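Local coordinates for adhesion and penetration protein autotransporter (Haemophilus influenzae, PDB 3SYJ) that probably acts as a serine protease and, through its secreted passenger domain, promotes bacterial adherence to host cells, self-association and aggregation, at residues D428-L433 and T457-D462. Numbering follows the deposited sequence.
Sequences DGKVIL and TVQLND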
loop_
_atom_site.group_PDB
_atom_site.type_symbol
_atom_site.label_atom_id
_atom_site.label_comp_id
_atom_site.label_asym_id
_atom_site.label_seq_id
_atom_site.Cartn_x
_atom_site.Cartn_y
_atom_site.Cartn_z
ATOM N N ASP A 428 2.285 -52.254 -10.629
ATOM C CA ASP A 428 1.318 -51.939 -9.580
ATOM C C ASP A 428 1.980 -51.922 -8.203
ATOM O O ASP A 428 2.974 -52.614 -7.968
ATOM C CB ASP A 428 0.161 -52.951 -9.608
ATOM C CG ASP A 428 -1.091 -52.430 -8.926
ATOM O OD1 ASP A 428 -1.067 -51.286 -8.416
ATOM O OD2 ASP A 428 -2.105 -53.162 -8.898
ATOM N N GLY A 429 1.436 -51.119 -7.297
ATOM C CA GLY A 429 1.927 -51.097 -5.930
ATOM C C GLY A 429 3.250 -50.369 -5.788
ATOM O O GLY A 429 3.519 -49.408 -6.506
ATOM N N LYS A 430 4.073 -50.818 -4.847
ATOM C CA LYS A 430 5.329 -50.139 -4.557
ATOM C C LYS A 430 6.521 -51.079 -4.522
ATOM O O LYS A 430 6.447 -52.189 -4.009
ATOM C CB LYS A 430 5.250 -49.377 -3.237
ATOM C CG LYS A 430 6.419 -48.432 -3.020
ATOM C CD LYS A 430 6.643 -48.129 -1.545
ATOM C CE LYS A 430 5.544 -47.255 -0.975
ATOM N NZ LYS A 430 5.756 -47.068 0.488
ATOM N N VAL A 431 7.623 -50.617 -5.095
ATOM C CA VAL A 431 8.890 -51.311 -5.015
ATOM C C VAL A 431 9.821 -50.331 -4.342
ATOM O O VAL A 431 9.992 -49.204 -4.815
ATOM C CB VAL A 431 9.445 -51.619 -6.408
ATOM C CG1 VAL A 431 10.921 -51.973 -6.330
ATOM C CG2 VAL A 431 8.637 -52.732 -7.077
ATOM N N ILE A 432 10.397 -50.748 -3.219
ATOM C CA ILE A 432 11.401 -49.952 -2.525
ATOM C C ILE A 432 12.772 -50.504 -2.885
ATOM O O ILE A 432 13.006 -51.707 -2.783
ATOM C CB ILE A 432 11.210 -50.019 -0.995
ATOM C CG1 ILE A 432 9.825 -49.488 -0.608
ATOM C CG2 ILE A 432 12.298 -49.245 -0.294
ATOM C CD1 ILE A 432 9.482 -49.673 0.863
ATOM N N LEU A 433 13.669 -49.629 -3.326
ATOM C CA LEU A 433 15.016 -50.045 -3.697
ATOM C C LEU A 433 15.984 -49.838 -2.550
ATOM O O LEU A 433 16.259 -48.704 -2.159
ATOM C CB LEU A 433 15.512 -49.257 -4.906
ATOM C CG LEU A 433 14.622 -49.305 -6.147
ATOM C CD1 LEU A 433 15.232 -48.448 -7.245
ATOM C CD2 LEU A 433 14.446 -50.753 -6.599
ATOM N N THR A 457 4.743 -47.440 -8.033
ATOM C CA THR A 457 5.663 -46.491 -7.410
ATOM C C THR A 457 7.024 -47.132 -7.141
ATOM O O THR A 457 7.117 -48.236 -6.602
ATOM C CB THR A 457 5.107 -45.960 -6.060
ATOM O OG1 THR A 457 3.916 -45.197 -6.285
ATOM C CG2 THR A 457 6.137 -45.085 -5.346
ATOM N N VAL A 458 8.084 -46.434 -7.516
ATOM C CA VAL A 458 9.416 -46.835 -7.116
ATOM C C VAL A 458 9.895 -45.841 -6.075
ATOM O O VAL A 458 9.908 -44.641 -6.327
ATOM C CB VAL A 458 10.392 -46.849 -8.304
ATOM C CG1 VAL A 458 11.820 -46.858 -7.812
ATOM C CG2 VAL A 458 10.114 -48.050 -9.215
ATOM N N GLN A 459 10.268 -46.349 -4.906
ATOM C CA GLN A 459 10.715 -45.519 -3.790
ATOM C C GLN A 459 12.188 -45.802 -3.494
ATOM O O GLN A 459 12.601 -46.962 -3.398
ATOM C CB GLN A 459 9.854 -45.800 -2.554
ATOM C CG GLN A 459 10.334 -45.166 -1.254
ATOM C CD GLN A 459 9.491 -45.605 -0.069
ATOM O OE1 GLN A 459 8.265 -45.578 -0.125
ATOM N NE2 GLN A 459 10.149 -46.022 1.010
ATOM N N LEU A 460 12.979 -44.743 -3.362
ATOM C CA LEU A 460 14.414 -44.886 -3.136
ATOM C C LEU A 460 14.736 -44.867 -1.643
ATOM O O LEU A 460 14.448 -43.891 -0.948
ATOM C CB LEU A 460 15.184 -43.762 -3.841
ATOM C CG LEU A 460 14.885 -43.525 -5.324
ATOM C CD1 LEU A 460 15.843 -42.488 -5.920
ATOM C CD2 LEU A 460 14.959 -44.831 -6.093
ATOM N N ASN A 461 15.342 -45.944 -1.158
ATOM C CA ASN A 461 15.802 -45.984 0.223
ATOM C C ASN A 461 17.320 -45.975 0.334
ATOM O O ASN A 461 17.865 -46.302 1.378
ATOM C CB ASN A 461 15.221 -47.189 0.963
ATOM C CG ASN A 461 13.856 -46.901 1.562
ATOM O OD1 ASN A 461 13.444 -47.548 2.519
ATOM N ND2 ASN A 461 13.155 -45.919 1.005
ATOM N N ASP A 462 17.994 -45.586 -0.744
ATOM C CA ASP A 462 19.454 -45.530 -0.760
ATOM C C ASP A 462 19.945 -44.850 -2.030
ATOM O O ASP A 462 19.170 -44.634 -2.970
ATOM C CB ASP A 462 20.044 -46.942 -0.647
ATOM C CG ASP A 462 21.544 -46.941 -0.335
ATOM O OD1 ASP A 462 22.107 -45.877 0.006
ATOM O OD2 ASP A 462 22.166 -48.021 -0.433
HETATM O O HOH W 1 1.921 -47.100 -5.899
#
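Val-431 and Leu-433 use both their N-H and C=O groups toward segment 457-462, and the main chains pair in parallel. Val-431 N donates to Thr-457 O at 2.9 Å and Leu-433 N to Gln-459 O, both nearly straight, while Gln-459 N returns a bond to Val-431 O. At the two ends the pairing runs on into the turns. Gly-429 O takes Thr-457 N at 2.8 Å with a bent N-H...O angle of 132°, and Leu-433 O receives Asn-461 N. A water donates to Gly-429 O and accepts from Thr-457 OG1, linking the corner at Gly-429 to the Thr-457 side chain. Such in-register stacking of successive coils is the signature of the right-handed parallel beta-helix of the passenger domain; strand 411-414 continues it beyond 430-433, and strand 478-481 beyond 457-460. The valines and leucines form one face, where Leu-433 CD1 lies 3.8 Å from both Val-458 CG1 and Leu-460 CD2; Val-431 packs on Ile-424 and Val-426, Val-458 on Val-426, and Leu-433 reaches Phe-446 and Phe-466. The other face carries Lys-430, Thr-457 and Gln-459 with the apolar Ile-432 among them. The Lys-430 chain leaves with CG anti to the backbone N (chi1 -168°) and bends at its third torsion, and NZ donates a hydrogen bond to Gln-459 OE1 (3.0 Å) from a position 24° off the plane of that carbonyl. The aliphatic part of Lys-430 runs beside the methyl of Thr-457, CG to CG2 4.1 Å. Beyond it, Ile-432 lies alongside Gln-459, its CG1 and CD1 against the carboxamide.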